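Mannose-specific lectin (Galanthus nivalis, PDB 1JPC) binds alpha-D-linked mannose, with high affinity for alpha-(1-3)-mannose oligomers, and displays antiviral activity that may contribute to defence against infections. Local coordinates at residues Y18-F23 with L33-K38; G82-I87 with V94-T99. All coordinates share one frame; numbering follows the deposited sequence. Where two conformers were deposited one is given.

Interaction 1: Y18-F23 with L33-K38; sequences YGSFVF and LYDVDK. With MAN (alpha-D-mannopyranose), chain D; MAN (alpha-D-mannopyranose), chain B.
Val22 and Tyr34 form the antiparallel hydrogen-bonded pair at the middle of this contact. Tyr34 N donates to Val22 O at 2.7 Å, and Val22 N donates to Tyr34 O at 3.0 Å. A third backbone bond, from Val36 N to Ser20 O, carries the ladder one step past the strands. Phe21 with Asp35 and Phe23 with Leu33 are the non-hydrogen-bonded pairs on either side. Phe21 CA and Leu33 CA add CA-H...O contacts to Tyr34 O and Val22 O.

The polar side-chain contact lies near the turns. Ser20 OG lies 3.2 Å from Asp35 OD1, a possible hydrogen bond that competes with another acceptor. Asp35 CG is anti to the backbone N (chi1 -174°), which sets the carboxylate beside the Phe21 ring. Asp35 OD1 lies 3.6 Å from Phe21 CE1, at the ring edge. The two planes stand 84° apart. Asp35 OD2 is held elsewhere, in a salt bridge to Arg92.

Apolar contacts are few. Val36 CG2 touches Ser20 CB at 3.6 Å. Leu33 CB meets the edge of the Phe23 ring at CD1, and the two side chains cross at about a right angle.

Two mannoses are bound from the 33-38 side. Tyr34 OH shares a hydrogen bond of 2.8 Å with O4 of the chain B mannose and is also bonded to Gln26 NE2. In one of its two modelled conformers, Lys38 NZ bonds O2 and O3 of the chain D mannose and forms a salt bridge to Asp37 OD1; these bonds are therefore less certain. Asp37 OD2 accepts from that same O2 at 2.7 Å.

Type II' turns, Tyr18 to Phe21 and Asp35 to Lys38, link these strands to their outer neighbours. The hairpin forms the two inner strands of a four-stranded antiparallel sheet, one of three in the beta-prism II fold of bulb-type lectins, with Tyr34 in its mannose pocket.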
# COMPACT_ATOMS: atom_id res chain seq x y z
N TYR A 18 -8.38 0.34 2.43
CA TYR A 18 -7.33 0.41 3.42
C TYR A 18 -7.50 -0.83 4.29
O TYR A 18 -8.53 -1.00 4.94
CB TYR A 18 -7.44 1.67 4.28
CG TYR A 18 -6.31 1.73 5.28
CD1 TYR A 18 -5.09 2.30 4.93
CD2 TYR A 18 -6.44 1.14 6.53
CE1 TYR A 18 -4.01 2.26 5.80
CE2 TYR A 18 -5.37 1.09 7.41
CZ TYR A 18 -4.16 1.65 7.04
OH TYR A 18 -3.11 1.62 7.92
N GLY A 19 -6.49 -1.70 4.30
CA GLY A 19 -6.60 -2.92 5.09
C GLY A 19 -7.83 -3.70 4.67
O GLY A 19 -8.02 -3.96 3.48
N SER A 20 -8.70 -4.02 5.63
CA SER A 20 -9.93 -4.77 5.36
C SER A 20 -11.15 -3.89 5.09
O SER A 20 -12.26 -4.40 4.95
CB SER A 20 -10.25 -5.73 6.52
OG SER A 20 -10.50 -5.01 7.72
N PHE A 21 -10.93 -2.57 5.02
CA PHE A 21 -12.01 -1.61 4.79
C PHE A 21 -12.14 -1.24 3.30
O PHE A 21 -11.14 -0.89 2.65
CB PHE A 21 -11.77 -0.30 5.59
CG PHE A 21 -11.39 -0.51 7.03
CD1 PHE A 21 -11.95 -1.53 7.78
CD2 PHE A 21 -10.46 0.34 7.63
CE1 PHE A 21 -11.59 -1.70 9.12
CE2 PHE A 21 -10.09 0.17 8.96
CZ PHE A 21 -10.66 -0.85 9.70
N VAL A 22 -13.36 -1.29 2.78
CA VAL A 22 -13.63 -0.94 1.38
C VAL A 22 -14.82 0.01 1.32
O VAL A 22 -15.90 -0.28 1.84
CB VAL A 22 -13.92 -2.20 0.51
CG1 VAL A 22 -14.22 -1.79 -0.93
CG2 VAL A 22 -12.72 -3.16 0.54
N PHE A 23 -14.60 1.19 0.75
CA PHE A 23 -15.63 2.21 0.61
C PHE A 23 -15.89 2.15 -0.90
O PHE A 23 -15.10 2.67 -1.69
CB PHE A 23 -15.07 3.57 1.03
CG PHE A 23 -16.10 4.65 1.18
CD1 PHE A 23 -17.24 4.44 1.96
CD2 PHE A 23 -15.93 5.88 0.55
CE1 PHE A 23 -18.19 5.44 2.12
CE2 PHE A 23 -16.88 6.89 0.71
CZ PHE A 23 -18.01 6.66 1.49
N LEU A 33 -19.63 1.32 3.03
CA LEU A 33 -18.37 1.12 3.72
C LEU A 33 -18.44 -0.30 4.28
O LEU A 33 -19.36 -0.63 5.03
CB LEU A 33 -18.19 2.10 4.88
CG LEU A 33 -16.96 1.81 5.75
CD1 LEU A 33 -15.67 1.87 4.92
CD2 LEU A 33 -16.92 2.81 6.88
N TYR A 34 -17.52 -1.16 3.87
CA TYR A 34 -17.49 -2.54 4.32
C TYR A 34 -16.27 -2.80 5.17
O TYR A 34 -15.21 -2.24 4.91
CB TYR A 34 -17.37 -3.49 3.13
CG TYR A 34 -18.63 -3.67 2.34
CD1 TYR A 34 -19.62 -4.56 2.77
CD2 TYR A 34 -18.84 -2.95 1.16
CE1 TYR A 34 -20.79 -4.72 2.05
CE2 TYR A 34 -20.02 -3.10 0.43
CZ TYR A 34 -20.99 -3.99 0.88
OH TYR A 34 -22.15 -4.15 0.17
N ASP A 35 -16.44 -3.62 6.21
CA ASP A 35 -15.32 -4.05 7.04
C ASP A 35 -15.35 -5.55 6.72
O ASP A 35 -16.15 -6.32 7.29
CB ASP A 35 -15.57 -3.79 8.52
CG ASP A 35 -14.37 -4.10 9.38
OD1 ASP A 35 -13.43 -4.77 8.90
OD2 ASP A 35 -14.36 -3.67 10.56
N VAL A 36 -14.53 -5.93 5.75
CA VAL A 36 -14.48 -7.29 5.21
C VAL A 36 -15.84 -7.47 4.50
O VAL A 36 -16.13 -6.72 3.56
CB VAL A 36 -14.21 -8.40 6.28
CG1 VAL A 36 -14.04 -9.77 5.60
CG2 VAL A 36 -12.94 -8.08 7.07
N ASP A 37 -16.69 -8.36 4.98
CA ASP A 37 -17.99 -8.56 4.33
C ASP A 37 -19.17 -7.88 5.03
O ASP A 37 -20.28 -7.93 4.53
CB ASP A 37 -18.27 -10.06 4.15
CG ASP A 37 -18.34 -10.82 5.47
OD1 ASP A 37 -17.57 -10.53 6.40
OD2 ASP A 37 -19.18 -11.73 5.60
N LYS A 38 -18.93 -7.21 6.16
CA LYS A 38 -20.01 -6.55 6.90
C LYS A 38 -20.20 -5.09 6.50
O LYS A 38 -19.24 -4.31 6.50
CB LYS A 38 -19.75 -6.59 8.41
CG LYS A 38 -19.14 -7.87 8.97
CD LYS A 38 -20.01 -9.11 8.80
CE LYS A 38 -19.38 -10.30 9.53
NZ LYS A 38 -17.98 -10.59 9.09
C1 MAN D . -19.25 -15.32 7.40
C2 MAN D . -18.44 -14.15 7.97
C3 MAN D . -17.92 -14.45 9.38
C4 MAN D . -19.04 -14.97 10.28
C5 MAN D . -19.74 -16.15 9.60
C6 MAN D . -20.90 -16.69 10.41
O2 MAN D . -19.24 -12.98 8.00
O3 MAN D . -17.39 -13.25 9.95
O4 MAN D . -18.51 -15.36 11.53
O5 MAN D . -20.25 -15.73 8.32
O6 MAN D . -21.99 -15.77 10.42
C1 MAN B . -28.31 -2.88 0.10
C2 MAN B . -27.33 -3.33 -0.99
C3 MAN B . -26.20 -4.15 -0.38
C4 MAN B . -25.54 -3.39 0.77
C5 MAN B . -26.59 -2.93 1.78
C6 MAN B . -26.01 -2.05 2.86
O1 MAN B . -28.94 -3.98 0.67
O2 MAN B . -26.80 -2.18 -1.63
O3 MAN B . -25.20 -4.44 -1.38
O4 MAN B . -24.61 -4.25 1.42
O5 MAN B . -27.63 -2.16 1.13
O6 MAN B . -27.06 -1.63 3.76

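Interaction 2: G82-I87 with V94-T99; sequences GNYVCI and VVIYGT. With MAN (alpha-D-mannopyranose), chain C; MAN (alpha-D-mannopyranose), chain E.
Ile87 and Val95 are joined by two backbone hydrogen bonds. Ile87 N reaches Val95 O at 2.7 Å, and Val95 N returns to Ile87 O at 2.9 Å. Val85 and Tyr97 form the second hydrogen-bonded pair, with Tyr97 N 2.9 Å from Val85 O. Cys86 and Ile96 sit between them as a non-hydrogen-bonded pair.

Tyr97 OH accepts from O4 of the chain E mannose at 2.8 Å and more weakly from its O3. Gln89 OE1 also bonds this hydroxyl, and Gln89, Asp91 and Asn93 complete the pocket. Val95 CG1 lies over one face of the Tyr97 ring, offset toward the rim. Ile87 CD1 meets Tyr97 CD1 at 4.0 Å.

At the other end Thr99 follows a cis peptide bond. Its CG2 is anti to the carbonyl carbon and lies over the face of Tyr84, 3.9 Å from the ring centroid, in a CH-pi contact. The ring also passes along Gly98, with Tyr84 CD2 3.5 Å from Gly98 CA. Cys86 SG packs on Val94 CG1 at 3.8 Å.

Tyr84, Cys86 and Ile96 face Met56 of strand 53-56. Strand 84-88 lies between strands 3-5 and 94-103. Residues Val95 to Tyr97 pair antiparallel with a strand of a neighbouring subunit, another copy of this protein, which carries the sheet across the interface.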
# COMPACT_ATOMS: atom_id res chain seq x y z
N GLY A 82 -12.04 25.30 -3.14
CA GLY A 82 -10.64 25.06 -2.87
C GLY A 82 -10.25 23.61 -3.10
O GLY A 82 -10.79 22.94 -3.98
N ASN A 83 -9.29 23.13 -2.31
CA ASN A 83 -8.81 21.75 -2.42
C ASN A 83 -9.26 20.97 -1.21
O ASN A 83 -9.07 21.42 -0.08
CB ASN A 83 -7.29 21.72 -2.52
CG ASN A 83 -6.78 22.49 -3.72
OD1 ASN A 83 -7.02 22.11 -4.86
ND2 ASN A 83 -6.08 23.59 -3.47
N TYR A 84 -9.86 19.81 -1.45
CA TYR A 84 -10.37 18.93 -0.40
C TYR A 84 -9.97 17.49 -0.68
O TYR A 84 -9.61 17.15 -1.82
CB TYR A 84 -11.90 18.97 -0.35
CG TYR A 84 -12.48 20.32 -0.02
CD1 TYR A 84 -12.72 21.27 -1.02
CD2 TYR A 84 -12.79 20.65 1.29
CE1 TYR A 84 -13.26 22.51 -0.71
CE2 TYR A 84 -13.32 21.88 1.62
CZ TYR A 84 -13.56 22.80 0.62
OH TYR A 84 -14.07 24.03 0.96
N VAL A 85 -10.05 16.66 0.36
CA VAL A 85 -9.75 15.23 0.25
C VAL A 85 -10.75 14.46 1.09
O VAL A 85 -11.24 14.96 2.12
CB VAL A 85 -8.32 14.85 0.76
CG1 VAL A 85 -7.24 15.39 -0.15
CG2 VAL A 85 -8.11 15.31 2.19
N CYS A 86 -11.16 13.30 0.59
CA CYS A 86 -12.05 12.41 1.30
C CYS A 86 -11.15 11.21 1.60
O CYS A 86 -10.65 10.57 0.68
CB CYS A 86 -13.22 11.99 0.42
SG CYS A 86 -14.31 10.84 1.24
N ILE A 87 -10.92 10.94 2.88
CA ILE A 87 -10.02 9.86 3.27
C ILE A 87 -10.70 8.71 4.01
O ILE A 87 -11.54 8.94 4.89
CB ILE A 87 -8.90 10.39 4.21
CG1 ILE A 87 -8.21 11.61 3.60
CG2 ILE A 87 -7.85 9.30 4.50
CD1 ILE A 87 -7.19 12.22 4.51
N VAL A 94 -14.45 7.61 7.56
CA VAL A 94 -14.31 8.17 6.23
C VAL A 94 -14.55 9.65 6.52
O VAL A 94 -15.63 10.03 6.99
CB VAL A 94 -15.38 7.63 5.26
CG1 VAL A 94 -15.25 8.32 3.93
CG2 VAL A 94 -15.21 6.13 5.11
N VAL A 95 -13.54 10.47 6.28
CA VAL A 95 -13.61 11.89 6.60
C VAL A 95 -13.23 12.81 5.43
O VAL A 95 -12.37 12.47 4.62
CB VAL A 95 -12.65 12.18 7.78
CG1 VAL A 95 -12.83 13.59 8.32
CG2 VAL A 95 -12.83 11.14 8.87
N ILE A 96 -13.88 13.98 5.35
CA ILE A 96 -13.57 14.99 4.33
C ILE A 96 -12.81 16.11 5.07
O ILE A 96 -13.29 16.60 6.09
CB ILE A 96 -14.84 15.61 3.69
CG1 ILE A 96 -15.57 14.60 2.81
CG2 ILE A 96 -14.48 16.83 2.85
CD1 ILE A 96 -16.87 15.12 2.23
N TYR A 97 -11.62 16.46 4.60
CA TYR A 97 -10.84 17.53 5.21
C TYR A 97 -10.60 18.58 4.14
O TYR A 97 -10.49 18.25 2.95
CB TYR A 97 -9.46 17.06 5.70
CG TYR A 97 -9.44 16.10 6.86
CD1 TYR A 97 -9.50 14.72 6.66
CD2 TYR A 97 -9.30 16.56 8.17
CE1 TYR A 97 -9.40 13.83 7.72
CE2 TYR A 97 -9.21 15.68 9.24
CZ TYR A 97 -9.26 14.32 9.01
OH TYR A 97 -9.17 13.45 10.07
N GLY A 98 -10.48 19.83 4.56
CA GLY A 98 -10.23 20.91 3.61
C GLY A 98 -10.52 22.26 4.23
O GLY A 98 -11.22 22.33 5.25
N THR A 99 -10.00 23.33 3.65
CA THR A 99 -9.16 23.27 2.46
C THR A 99 -7.70 23.12 2.86
O THR A 99 -7.39 22.90 4.03
CB THR A 99 -9.30 24.57 1.64
OG1 THR A 99 -9.20 25.70 2.52
CG2 THR A 99 -10.63 24.62 0.91
C1 MAN C . -1.63 21.73 -5.70
C2 MAN C . -2.15 20.29 -5.63
C3 MAN C . -3.35 20.21 -4.68
C4 MAN C . -3.01 20.83 -3.32
C5 MAN C . -2.41 22.22 -3.48
C6 MAN C . -1.89 22.80 -2.18
O2 MAN C . -1.11 19.44 -5.17
O3 MAN C . -3.73 18.86 -4.50
O4 MAN C . -4.19 20.91 -2.53
O5 MAN C . -1.29 22.18 -4.40
O6 MAN C . -0.90 23.79 -2.42
C1 MAN E . -12.90 11.17 14.70
C2 MAN E . -11.56 10.74 14.12
C3 MAN E . -10.85 11.93 13.47
C4 MAN E . -11.77 12.64 12.47
C5 MAN E . -13.13 12.95 13.10
C6 MAN E . -14.14 13.48 12.10
O2 MAN E . -11.77 9.72 13.14
O3 MAN E . -9.68 11.50 12.80
O4 MAN E . -11.16 13.84 12.03
O5 MAN E . -13.70 11.75 13.68
O6 MAN E . -15.47 13.26 12.55

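In the fold
Interaction 1 comes first along the chain and closes before interaction 2 opens. Each joins the two strands of a beta hairpin, but in different antiparallel sheets of the same bulb-type lectin domain. Their centres lie about 20 Å apart. The hairpins still meet in the interior, where Phe23 CE2 packs on Val94 CG1 at 3.9 Å and Leu33 CD2 on Val94 CG2 at 4.1 Å. Leu88, just past segment 82-87, also touches Phe21, Phe23 and Leu33. A third sheet, containing strands 53-56 and 62-65, holds the pocket with Tyr65. Each sheet thus offers its own mannose site, which suits a lectin that cross-links branched mannose glycans.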